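Local structure of maleylacetate reductase (Rhizobium, 3W5S) at residues A[41-46]-A[72-77]; A[50-55]-A[129-134]; A[80-85]-A[91-96]; A[156-161]-A[261-266]. The protein catalyses the NADH-dependent reduction of maleylacetate to 3-oxoadipate during breakdown of gamma-resorcylate, working as a homodimer of the iron-containing alcohol dehydrogenase family. One frame throughout, in Å; residues are numbered along the deposited sequence.

Contacts 1, 2 and 3 belong to the N-terminal alpha/beta domain that binds NADH, and contact 4 joins this domain to the helical C-terminal one. Contacts 1 and 2 have centres about 11 Å apart and touch: Leu77 O lies 2.7 Å from Ala55 N, a probable backbone hydrogen bond. Contact 3 follows contact 1 along the chain, through strand 78-82, and its centre is about 17 Å from that of contact 2; both reach the same parallel sheet. Contact 4, where a sulfate is bound in the interdomain region, lies about 20 Å from contact 3 and about 33 Å from contact 1, centre to centre. The nearest atoms of contacts 1 and 4 are about 19 Å apart.

Contact 1: residues A[41-46]-A[72-77]; sequences VGVAEE and ARLGPL
Leu74 and Leu77 pack on Val43 and Ala44, bringing the end of helix 64-74 against the start of helix 43-49 in the alpha/beta NADH-binding domain. The two helices are neighbours beside the parallel sheet, and no hydrogen bond links the two segments. Leu74, in the last turn of its helix, makes the broader contact through one branch. Its CD1 extends anti to CA (chi2 172°), which leaves CD2 to face the other helix. That methyl lies 3.9 Å from Val43 CG1, where the two side chains cross at about a right angle, and 3.7 Å from the backbone at Ala44 N. Val43 in turn rests on Ile170 of strand 168-171, so it connects the helix pair to the sheet. At Gly75 the backbone takes a positive phi (59°) and leaves the helical conformation. Pro76 then begins a short 3-10 turn, and its carbonyl oxygen accepts a hydrogen bond from Arg54. The turn is held by Leu77 N donating to Leu74 O at 3.0 Å, and both leucines meet helix 43-49. Leu77 completes the interface with its CD1 methyl, 3.7 Å from Ala44 CB.

Contact 2: residues A[50-55]-A[129-134]; sequences LGLSRA and DAPQIV
Leu50 lies alongside Ile133 and Leu52 lies across Pro131, two separate apolar pairings that fasten the loop between helix 43-49 and strand 55-58 to Pro131 and the start of strand 132-136. Both strands belong to the parallel sheet of the NADH-binding domain, with strand 108-113 between them, so the two leucine side chains bridge the distance, Leu52 also touching Cys108 of the intervening strand. Leu50 and Ile133 run past one another in opposite directions, overlapping only at their ends. The CD1 methyl of Leu50 meets Ile133 CD1 at 3.9 Å and lies equally close to the adjoining CG1 methylene, so it rests against the end of the isoleucine chain and not on one atom. The chi1 of Ile133 (-65°) sets CG1 anti to the carbonyl carbon, and the long branch thus reaches toward the loop.

Leu52 meets its partner differently: its side chain and the proline ring cross obliquely. One methyl, CD1, comes up to the CB-CG side of the ring, 3.8 Å from Pro131 CB and equally far from CG. The change of direction between the two leucines comes from Gly51, whose positive phi (77°) ends helix 43-49 in a Schellman motif. Ile47 of that helix touches both Leu52 and Ile133 and so belongs to the same apolar cluster. Further along the loop, Asp107 accepts hydrogen bonds from the backbone N atoms of Ser53 and Arg54, through OD2 and OD1 respectively. Hydrogen bonds are absent between the two segments, and the closest approach is that of Leu52 CD1 to Pro131 CB and CG.

Contact 3: residues A[80-85]-A[91-96]; sequences GVFSDA and VEVTKR
A beta-alpha-beta crossover of the NADH-binding domain runs from strand 78-82 through helix 91-103 to strand 108-113; here Phe82 at the end of its first strand, with Asp84 and Ala85 in the loop that follows, meets Val93 and Arg96 in the first turns of its helix. Arg96 reaches back to the strand end and the loop after it with a chain bent at chi3 (70°), and its guanidinium group is held in two ways. Phe82 CE1 stands over the centre of one face, 3.8 Å above the plane. Because the ring and guanidinium planes are 50° apart, this is no parallel stack. At the guanidinium edge, NH1 donates to Asp84 OD2 at 3.0 Å with an N-H...O angle of 164°, the hydrogen bond of a salt bridge. The bond is nearly in the guanidinium plane but meets the carboxylate oxygen from above its plane. The ring and the carboxylate together probably limit the rotation of the arginine end. Phe82 also touches Ala97 and Ala100 of the helix, and Leu120 of helix 115-128, which places it in the layer between sheet and helices. Val93 adds an apolar touch: its CG1 methyl lies 4.2 Å from Phe82 CE2 and 3.4 Å from Asp84 O.

Contact 4: residues A[156-161]-A[261-266]; sequences KTTLRG and LCHTLG. With SO4 (sulfate ion), chain C.
Lys156 NZ is gripped by several groups: it donates to water 1 at 2.8 Å, and it is hydrogen-bonded to His88 and to a glycerol, probably from the crystallisation liquor. Water 1 passes the link across the contact by donating to Cys262 O at 2.8 Å. A second bridge runs through water 2, which accepts from Lys156 N at 2.9 Å and donates to Thr264 O. Strand 155-160 of the N-terminal domain is thus joined through solvent to helix 257-269 of the C-terminal helical domain.

The lysine's apolar part does the direct touching. With CG anti to the backbone N (chi1 -176°), the chain passes His263 at a slant, bringing CB to 3.6 Å from His263 O and CD to 3.9 Å from His263 CB. The CG2 methyl of Thr158 approaches ring atom ND1 of His263 at 3.7 Å, although Thr158 has two conformers and this touch is less certain. Tyr346 OH hydrogen-bonds to ND1 and, in the conformer described here, to Thr158 OG1.

The other ring nitrogen, His263 NE2, donates to sulfate O2 at 2.8 Å, with the sulfur in the ring plane and an N-H...O angle of 153°. With the imidazole held at both nitrogens, its rotation is fixed. The sulfate, probably from the crystallisation liquor, is also bound by His273, His277 and Asn190, consistent with a site between the domains able to hold an anion.

Contact 1: residues A[41-46]-A[72-77]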
loop_
_atom_site.group_PDB
_atom_site.type_symbol
_atom_site.label_atom_id
_atom_site.label_comp_id
_atom_site.label_asym_id
_atom_site.label_seq_id
_atom_site.Cartn_x
_atom_site.Cartn_y
_atom_site.Cartn_z
ATOM N N VAL A 41 4.730 10.523 -21.733
ATOM C CA VAL A 41 5.930 10.924 -22.481
ATOM C C VAL A 41 7.134 10.100 -22.041
ATOM O O VAL A 41 8.123 10.018 -22.769
ATOM C CB VAL A 41 6.251 12.434 -22.353
ATOM C CG1 VAL A 41 5.085 13.267 -22.855
ATOM C CG2 VAL A 41 6.660 12.815 -20.936
ATOM N N GLY A 42 7.034 9.487 -20.863
ATOM C CA GLY A 42 8.133 8.752 -20.242
ATOM C C GLY A 42 8.240 7.275 -20.585
ATOM O O GLY A 42 9.026 6.554 -19.964
ATOM N N VAL A 43 7.476 6.807 -21.572
ATOM C CA VAL A 43 7.451 5.365 -21.861
ATOM C C VAL A 43 8.859 4.865 -22.221
ATOM O O VAL A 43 9.304 3.858 -21.688
ATOM C CB VAL A 43 6.439 4.975 -22.958
ATOM C CG1 VAL A 43 6.533 3.473 -23.280
ATOM C CG2 VAL A 43 5.020 5.316 -22.509
ATOM N N ALA A 44 9.547 5.587 -23.105
ATOM C CA ALA A 44 10.914 5.238 -23.497
ATOM C C ALA A 44 11.860 5.102 -22.313
ATOM O O ALA A 44 12.608 4.125 -22.223
ATOM C CB ALA A 44 11.457 6.276 -24.499
ATOM N N GLU A 45 11.828 6.087 -21.418
ATOM C CA GLU A 45 12.675 6.070 -20.228
ATOM C C GLU A 45 12.362 4.869 -19.343
ATOM O O GLU A 45 13.269 4.293 -18.753
ATOM C CB GLU A 45 12.513 7.363 -19.441
ATOM N N GLU A 46 11.085 4.489 -19.268
ATOM C CA GLU A 46 10.696 3.346 -18.458
ATOM C C GLU A 46 11.188 2.038 -19.053
ATOM O O GLU A 46 11.613 1.153 -18.317
ATOM C CB GLU A 46 9.180 3.323 -18.230
ATOM C CG GLU A 46 8.656 4.507 -17.425
ATOM C CD GLU A 46 9.226 4.582 -16.007
ATOM O OE1 GLU A 46 9.518 3.523 -15.407
ATOM O OE2 GLU A 46 9.385 5.715 -15.504
ATOM N N ALA A 72 5.798 4.319 -33.122
ATOM C CA ALA A 72 6.593 5.246 -33.927
ATOM C C ALA A 72 7.418 6.179 -33.031
ATOM O O ALA A 72 8.609 6.387 -33.287
ATOM C CB ALA A 72 5.709 6.020 -34.871
ATOM N N ARG A 73 6.800 6.685 -31.963
ATOM C CA ARG A 73 7.501 7.529 -30.997
ATOM C C ARG A 73 8.662 6.791 -30.347
ATOM O O ARG A 73 9.734 7.376 -30.157
ATOM C CB ARG A 73 6.552 8.070 -29.926
ATOM N N LEU A 74 8.453 5.514 -30.017
ATOM C CA LEU A 74 9.518 4.687 -29.437
ATOM C C LEU A 74 10.685 4.380 -30.369
ATOM O O LEU A 74 11.782 4.110 -29.896
ATOM C CB LEU A 74 8.951 3.385 -28.866
ATOM C CG LEU A 74 7.985 3.613 -27.707
ATOM C CD1 LEU A 74 7.341 2.277 -27.351
ATOM C CD2 LEU A 74 8.698 4.252 -26.485
ATOM N N GLY A 75 10.449 4.405 -31.681
ATOM C CA GLY A 75 11.525 4.200 -32.652
ATOM C C GLY A 75 12.183 2.845 -32.440
ATOM O O GLY A 75 11.489 1.823 -32.445
ATOM N N PRO A 76 13.519 2.835 -32.213
ATOM C CA PRO A 76 14.265 1.584 -32.096
ATOM C C PRO A 76 13.891 0.774 -30.860
ATOM O O PRO A 76 14.239 -0.404 -30.769
ATOM C CB PRO A 76 15.727 2.048 -32.028
ATOM C CG PRO A 76 15.657 3.439 -31.499
ATOM C CD PRO A 76 14.405 4.013 -32.097
ATOM N N LEU A 77 13.170 1.398 -29.929
ATOM C CA LEU A 77 12.699 0.705 -28.721
ATOM C C LEU A 77 11.423 -0.100 -28.944
ATOM O O LEU A 77 11.016 -0.862 -28.058
ATOM C CB LEU A 77 12.496 1.689 -27.552
ATOM C CG LEU A 77 13.712 2.423 -26.983
ATOM C CD1 LEU A 77 13.248 3.440 -25.967
ATOM C CD2 LEU A 77 14.712 1.461 -26.346
#

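Contact 2: residues A[50-55]-A[129-134]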
loop_
_atom_site.group_PDB
_atom_site.type_symbol
_atom_site.label_atom_id
_atom_site.label_comp_id
_atom_site.label_asym_id
_atom_site.label_seq_id
_atom_site.Cartn_x
_atom_site.Cartn_y
_atom_site.Cartn_z
ATOM N N LEU A 50 14.306 -0.395 -17.154
ATOM C CA LEU A 50 14.258 -1.844 -16.980
ATOM C C LEU A 50 15.437 -2.571 -17.633
ATOM O O LEU A 50 15.569 -3.791 -17.496
ATOM C CB LEU A 50 12.947 -2.382 -17.543
ATOM C CG LEU A 50 11.681 -2.064 -16.739
ATOM C CD1 LEU A 50 10.456 -2.398 -17.561
ATOM C CD2 LEU A 50 11.656 -2.809 -15.398
ATOM N N GLY A 51 16.277 -1.828 -18.350
ATOM C CA GLY A 51 17.409 -2.398 -19.066
ATOM C C GLY A 51 16.995 -3.093 -20.351
ATOM O O GLY A 51 17.723 -3.958 -20.850
ATOM N N LEU A 52 15.830 -2.713 -20.885
ATOM C CA LEU A 52 15.246 -3.372 -22.048
ATOM C C LEU A 52 15.281 -2.472 -23.280
ATOM O O LEU A 52 15.600 -1.285 -23.177
ATOM C CB LEU A 52 13.799 -3.813 -21.730
ATOM C CG LEU A 52 13.615 -4.715 -20.494
ATOM C CD1 LEU A 52 12.143 -4.909 -20.144
ATOM C CD2 LEU A 52 14.325 -6.067 -20.663
ATOM N N SER A 53 14.957 -3.021 -24.450
ATOM C CA SER A 53 15.111 -2.245 -25.674
ATOM C C SER A 53 14.220 -2.632 -26.850
ATOM O O SER A 53 14.330 -2.026 -27.903
ATOM C CB SER A 53 16.574 -2.264 -26.130
ATOM O OG SER A 53 16.942 -3.571 -26.524
ATOM N N ARG A 54 13.359 -3.638 -26.696
ATOM C CA ARG A 54 12.521 -4.067 -27.830
ATOM C C ARG A 54 11.092 -4.402 -27.397
ATOM O O ARG A 54 10.747 -5.561 -27.193
ATOM C CB ARG A 54 13.158 -5.254 -28.582
ATOM C CG ARG A 54 14.536 -4.971 -29.224
ATOM C CD ARG A 54 14.447 -3.918 -30.343
ATOM N NE ARG A 54 13.824 -4.456 -31.550
ATOM C CZ ARG A 54 13.507 -3.750 -32.634
ATOM N NH1 ARG A 54 13.745 -2.445 -32.695
ATOM N NH2 ARG A 54 12.961 -4.354 -33.676
ATOM N N ALA A 55 10.256 -3.380 -27.290
ATOM C CA ALA A 55 8.883 -3.579 -26.805
ATOM C C ALA A 55 7.897 -4.026 -27.895
ATOM O O ALA A 55 7.901 -3.491 -29.000
ATOM C CB ALA A 55 8.370 -2.289 -26.159
ATOM N N ASP A 129 7.532 -14.906 -19.743
ATOM C CA ASP A 129 8.215 -14.087 -18.722
ATOM C C ASP A 129 8.455 -12.639 -19.148
ATOM O O ASP A 129 9.219 -11.919 -18.480
ATOM C CB ASP A 129 9.545 -14.716 -18.272
ATOM C CG ASP A 129 9.373 -16.142 -17.808
ATOM O OD1 ASP A 129 8.443 -16.374 -17.004
ATOM O OD2 ASP A 129 10.151 -17.021 -18.261
ATOM N N ALA A 130 7.787 -12.196 -20.219
ATOM C CA ALA A 130 7.919 -10.795 -20.672
ATOM C C ALA A 130 7.607 -9.816 -19.542
ATOM O O ALA A 130 6.525 -9.903 -18.940
ATOM C CB ALA A 130 6.963 -10.502 -21.853
ATOM N N PRO A 131 8.525 -8.862 -19.274
ATOM C CA PRO A 131 8.159 -7.730 -18.430
ATOM C C PRO A 131 7.049 -6.927 -19.097
ATOM O O PRO A 131 6.969 -6.869 -20.320
ATOM C CB PRO A 131 9.462 -6.924 -18.364
ATOM C CG PRO A 131 10.565 -7.994 -18.549
ATOM C CD PRO A 131 9.964 -8.841 -19.628
ATOM N N GLN A 132 6.199 -6.330 -18.269
ATOM C CA GLN A 132 5.074 -5.536 -18.754
ATOM C C GLN A 132 5.175 -4.093 -18.302
ATOM O O GLN A 132 5.386 -3.837 -17.101
ATOM C CB GLN A 132 3.769 -6.083 -18.200
ATOM C CG GLN A 132 3.455 -7.527 -18.532
ATOM C CD GLN A 132 2.320 -8.024 -17.646
ATOM O OE1 GLN A 132 1.162 -7.654 -17.828
ATOM N NE2 GLN A 132 2.669 -8.828 -16.640
ATOM N N ILE A 133 5.007 -3.163 -19.247
ATOM C CA ILE A 133 4.763 -1.767 -18.942
ATOM C C ILE A 133 3.342 -1.478 -19.393
ATOM O O ILE A 133 3.032 -1.561 -20.585
ATOM C CB ILE A 133 5.738 -0.867 -19.694
ATOM C CG1 ILE A 133 7.163 -1.129 -19.193
ATOM C CG2 ILE A 133 5.378 0.614 -19.468
ATOM C CD1 ILE A 133 8.223 -0.472 -20.090
ATOM N N VAL A 134 2.465 -1.167 -18.441
ATOM C CA VAL A 134 1.052 -1.015 -18.753
ATOM C C VAL A 134 0.657 0.447 -18.732
ATOM O O VAL A 134 1.002 1.181 -17.788
ATOM C CB VAL A 134 0.156 -1.812 -17.779
ATOM C CG1 VAL A 134 -1.303 -1.750 -18.236
ATOM C CG2 VAL A 134 0.589 -3.290 -17.724
#

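Contact 3: residues A[80-85]-A[91-96]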
loop_
_atom_site.group_PDB
_atom_site.type_symbol
_atom_site.label_atom_id
_atom_site.label_comp_id
_atom_site.label_asym_id
_atom_site.label_seq_id
_atom_site.Cartn_x
_atom_site.Cartn_y
_atom_site.Cartn_z
ATOM N N GLY A 80 7.451 -3.962 -32.514
ATOM C CA GLY A 80 6.256 -4.217 -33.302
ATOM C C GLY A 80 4.991 -3.847 -32.561
ATOM O O GLY A 80 5.041 -3.394 -31.430
ATOM N N VAL A 81 3.862 -4.042 -33.226
ATOM C CA VAL A 81 2.539 -3.741 -32.681
ATOM C C VAL A 81 1.662 -4.970 -32.890
ATOM O O VAL A 81 1.616 -5.547 -33.985
ATOM C CB VAL A 81 1.910 -2.515 -33.412
ATOM C CG1 VAL A 81 0.459 -2.273 -32.977
ATOM C CG2 VAL A 81 2.737 -1.264 -33.180
ATOM N N PHE A 82 0.974 -5.400 -31.838
ATOM C CA PHE A 82 -0.056 -6.408 -31.996
ATOM C C PHE A 82 -1.351 -5.776 -31.501
ATOM O O PHE A 82 -1.518 -5.531 -30.300
ATOM C CB PHE A 82 0.286 -7.689 -31.211
ATOM C CG PHE A 82 -0.719 -8.805 -31.383
ATOM C CD1 PHE A 82 -0.543 -9.774 -32.380
ATOM C CD2 PHE A 82 -1.832 -8.896 -30.538
ATOM C CE1 PHE A 82 -1.469 -10.819 -32.531
ATOM C CE2 PHE A 82 -2.772 -9.948 -30.678
ATOM C CZ PHE A 82 -2.593 -10.905 -31.685
ATOM N N SER A 83 -2.260 -5.505 -32.439
ATOM C CA SER A 83 -3.454 -4.705 -32.153
ATOM C C SER A 83 -4.743 -5.539 -32.140
ATOM O O SER A 83 -5.854 -4.986 -32.318
ATOM C CB SER A 83 -3.536 -3.504 -33.126
ATOM O OG SER A 83 -3.518 -3.940 -34.485
ATOM N N ASP A 84 -4.618 -6.834 -31.842
ATOM C CA ASP A 84 -5.745 -7.758 -31.923
ATOM C C ASP A 84 -6.227 -8.330 -30.551
ATOM O O ASP A 84 -6.932 -9.353 -30.471
ATOM C CB ASP A 84 -5.446 -8.851 -32.989
ATOM C CG ASP A 84 -5.427 -8.289 -34.435
ATOM O OD1 ASP A 84 -6.267 -7.448 -34.754
ATOM O OD2 ASP A 84 -4.552 -8.686 -35.243
ATOM N N ALA A 85 -5.901 -7.629 -29.464
ATOM C CA ALA A 85 -6.419 -8.034 -28.149
ATOM C C ALA A 85 -7.943 -8.134 -28.161
ATOM O O ALA A 85 -8.621 -7.317 -28.781
ATOM C CB ALA A 85 -5.971 -7.080 -27.052
ATOM N N VAL A 91 -7.695 -17.981 -25.297
ATOM C CA VAL A 91 -6.387 -18.594 -25.513
ATOM C C VAL A 91 -5.904 -18.560 -26.970
ATOM O O VAL A 91 -4.702 -18.480 -27.213
ATOM C CB VAL A 91 -6.311 -20.009 -24.904
ATOM C CG1 VAL A 91 -6.443 -19.939 -23.375
ATOM C CG2 VAL A 91 -7.362 -20.945 -25.542
ATOM N N GLU A 92 -6.842 -18.556 -27.925
ATOM C CA GLU A 92 -6.478 -18.531 -29.356
ATOM C C GLU A 92 -5.766 -17.252 -29.762
ATOM O O GLU A 92 -4.867 -17.260 -30.612
ATOM C CB GLU A 92 -7.724 -18.664 -30.236
ATOM C CG GLU A 92 -8.467 -19.979 -30.111
ATOM C CD GLU A 92 -9.437 -20.067 -28.926
ATOM O OE1 GLU A 92 -9.494 -19.170 -28.047
ATOM O OE2 GLU A 92 -10.158 -21.080 -28.868
ATOM N N VAL A 93 -6.193 -16.146 -29.165
ATOM C CA VAL A 93 -5.601 -14.855 -29.454
ATOM C C VAL A 93 -4.240 -14.772 -28.761
ATOM O O VAL A 93 -3.267 -14.304 -29.346
ATOM C CB VAL A 93 -6.561 -13.711 -29.067
ATOM C CG1 VAL A 93 -5.897 -12.352 -29.266
ATOM C CG2 VAL A 93 -7.843 -13.824 -29.905
ATOM N N THR A 94 -4.166 -15.243 -27.517
ATOM C CA THR A 94 -2.897 -15.279 -26.800
ATOM C C THR A 94 -1.861 -16.072 -27.587
ATOM O O THR A 94 -0.717 -15.630 -27.698
ATOM C CB THR A 94 -3.103 -15.872 -25.403
ATOM O OG1 THR A 94 -4.002 -15.027 -24.693
ATOM C CG2 THR A 94 -1.779 -15.963 -24.635
ATOM N N LYS A 95 -2.271 -17.199 -28.167
ATOM C CA LYS A 95 -1.340 -18.022 -28.933
ATOM C C LYS A 95 -0.744 -17.220 -30.097
ATOM O O LYS A 95 0.462 -17.324 -30.358
ATOM C CB LYS A 95 -2.021 -19.292 -29.428
ATOM N N ARG A 96 -1.570 -16.425 -30.792
ATOM C CA ARG A 96 -1.097 -15.556 -31.890
ATOM C C ARG A 96 -0.141 -14.506 -31.383
ATOM O O ARG A 96 0.881 -14.213 -32.006
ATOM C CB ARG A 96 -2.238 -14.775 -32.546
ATOM C CG ARG A 96 -3.110 -15.481 -33.507
ATOM C CD ARG A 96 -4.038 -14.436 -34.194
ATOM N NE ARG A 96 -3.281 -13.564 -35.104
ATOM C CZ ARG A 96 -3.541 -12.277 -35.353
ATOM N NH1 ARG A 96 -4.555 -11.661 -34.771
ATOM N NH2 ARG A 96 -2.775 -11.604 -36.214
#

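Contact 4: residues A[156-161]-A[261-266]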
loop_
_atom_site.group_PDB
_atom_site.type_symbol
_atom_site.label_atom_id
_atom_site.label_comp_id
_atom_site.label_asym_id
_atom_site.label_seq_id
_atom_site.Cartn_x
_atom_site.Cartn_y
_atom_site.Cartn_z
ATOM N N LYS A 156 -14.225 -19.158 -18.529
ATOM C CA LYS A 156 -13.183 -18.246 -18.091
ATOM C C LYS A 156 -12.682 -18.735 -16.744
ATOM O O LYS A 156 -13.478 -19.048 -15.849
ATOM C CB LYS A 156 -13.745 -16.834 -17.978
ATOM C CG LYS A 156 -12.743 -15.764 -17.610
ATOM C CD LYS A 156 -13.528 -14.448 -17.587
ATOM C CE LYS A 156 -12.820 -13.348 -18.279
ATOM N NZ LYS A 156 -13.622 -12.083 -18.203
ATOM N N THR A 157 -11.378 -18.896 -16.625
ATOM C CA THR A 157 -10.799 -19.325 -15.352
ATOM C C THR A 157 -9.761 -18.308 -14.934
ATOM O O THR A 157 -9.081 -17.732 -15.781
ATOM C CB THR A 157 -10.126 -20.685 -15.446
ATOM O OG1 THR A 157 -9.171 -20.654 -16.507
ATOM C CG2 THR A 157 -11.142 -21.775 -15.707
ATOM N N THR A 158 -9.649 -18.070 -13.632
ATOM C CA THR A 158 -8.699 -17.095 -13.108
ATOM C C THR A 158 -7.508 -17.762 -12.433
ATOM O O THR A 158 -7.631 -18.822 -11.801
ATOM C CB THR A 158 -9.347 -16.097 -12.126
ATOM O OG1 THR A 158 -10.154 -16.810 -11.182
ATOM C CG2 THR A 158 -10.201 -15.096 -12.868
ATOM N N LEU A 159 -6.355 -17.125 -12.604
ATOM C CA LEU A 159 -5.098 -17.508 -11.982
ATOM C C LEU A 159 -4.545 -16.266 -11.310
ATOM O O LEU A 159 -4.807 -15.134 -11.743
ATOM C CB LEU A 159 -4.061 -17.921 -13.042
ATOM C CG LEU A 159 -4.230 -19.136 -13.941
ATOM C CD1 LEU A 159 -3.295 -18.982 -15.135
ATOM C CD2 LEU A 159 -3.926 -20.404 -13.167
ATOM N N ARG A 160 -3.745 -16.479 -10.269
ATOM C CA ARG A 160 -3.057 -15.387 -9.595
ATOM C C ARG A 160 -1.620 -15.821 -9.346
ATOM O O ARG A 160 -1.389 -16.970 -8.919
ATOM C CB ARG A 160 -3.795 -15.030 -8.287
ATOM C CG ARG A 160 -2.976 -14.255 -7.253
ATOM C CD ARG A 160 -3.692 -14.128 -5.903
ATOM N NE ARG A 160 -4.697 -13.072 -5.921
ATOM C CZ ARG A 160 -4.568 -11.864 -5.369
ATOM N NH1 ARG A 160 -3.469 -11.523 -4.692
ATOM N NH2 ARG A 160 -5.570 -11.001 -5.473
ATOM N N GLY A 161 -0.662 -14.933 -9.609
ATOM C CA GLY A 161 0.746 -15.233 -9.332
ATOM C C GLY A 161 1.658 -14.073 -9.653
ATOM O O GLY A 161 1.268 -13.136 -10.359
ATOM N N LEU A 261 -19.469 -14.151 -10.497
ATOM C CA LEU A 261 -20.609 -14.131 -11.425
ATOM C C LEU A 261 -20.232 -13.398 -12.711
ATOM O O LEU A 261 -20.604 -13.831 -13.823
ATOM C CB LEU A 261 -21.838 -13.483 -10.798
ATOM C CG LEU A 261 -22.395 -14.239 -9.604
ATOM C CD1 LEU A 261 -23.749 -13.640 -9.192
ATOM C CD2 LEU A 261 -22.549 -15.726 -9.877
ATOM N N CYS A 262 -19.483 -12.302 -12.594
ATOM C CA CYS A 262 -19.053 -11.580 -13.798
ATOM C C CYS A 262 -18.191 -12.473 -14.684
ATOM O O CYS A 262 -18.342 -12.490 -15.912
ATOM C CB CYS A 262 -18.276 -10.308 -13.454
ATOM S SG CYS A 262 -19.298 -9.011 -12.744
ATOM N N HIS A 263 -17.260 -13.198 -14.085
ATOM C CA HIS A 263 -16.410 -14.075 -14.878
ATOM C C HIS A 263 -17.166 -15.227 -15.511
ATOM O O HIS A 263 -16.872 -15.622 -16.647
ATOM C CB HIS A 263 -15.244 -14.582 -14.035
ATOM C CG HIS A 263 -14.390 -13.472 -13.537
ATOM N ND1 HIS A 263 -13.550 -13.591 -12.455
ATOM C CD2 HIS A 263 -14.336 -12.171 -13.922
ATOM C CE1 HIS A 263 -12.964 -12.425 -12.231
ATOM N NE2 HIS A 263 -13.435 -11.545 -13.098
ATOM N N THR A 264 -18.144 -15.755 -14.788
ATOM C CA THR A 264 -18.940 -16.856 -15.283
ATOM C C THR A 264 -19.737 -16.410 -16.516
ATOM O O THR A 264 -19.636 -17.019 -17.591
ATOM C CB THR A 264 -19.880 -17.352 -14.178
ATOM O OG1 THR A 264 -19.115 -17.883 -13.076
ATOM C CG2 THR A 264 -20.804 -18.446 -14.727
ATOM N N LEU A 265 -20.533 -15.355 -16.368
ATOM C CA LEU A 265 -21.387 -14.888 -17.477
ATOM C C LEU A 265 -20.548 -14.289 -18.606
ATOM O O LEU A 265 -20.783 -14.539 -19.794
ATOM C CB LEU A 265 -22.372 -13.859 -16.937
ATOM C CG LEU A 265 -23.651 -14.324 -16.235
ATOM C CD1 LEU A 265 -23.496 -15.272 -15.018
ATOM C CD2 LEU A 265 -24.345 -13.043 -15.808
ATOM N N GLY A 266 -19.549 -13.496 -18.234
ATOM C CA GLY A 266 -18.700 -12.833 -19.223
ATOM C C GLY A 266 -18.053 -13.836 -20.130
ATOM O O GLY A 266 -18.193 -13.748 -21.356
HETATM S S SO4 C . -12.352 -7.979 -13.612
HETATM O O1 SO4 C . -11.587 -7.934 -12.346
HETATM O O2 SO4 C . -13.533 -8.800 -13.440
HETATM O O3 SO4 C . -12.753 -6.638 -13.997
HETATM O O4 SO4 C . -11.533 -8.645 -14.613
HETATM O O HOH W 1 -16.138 -11.394 -17.271
HETATM O O HOH W 2 -16.959 -18.716 -17.655
#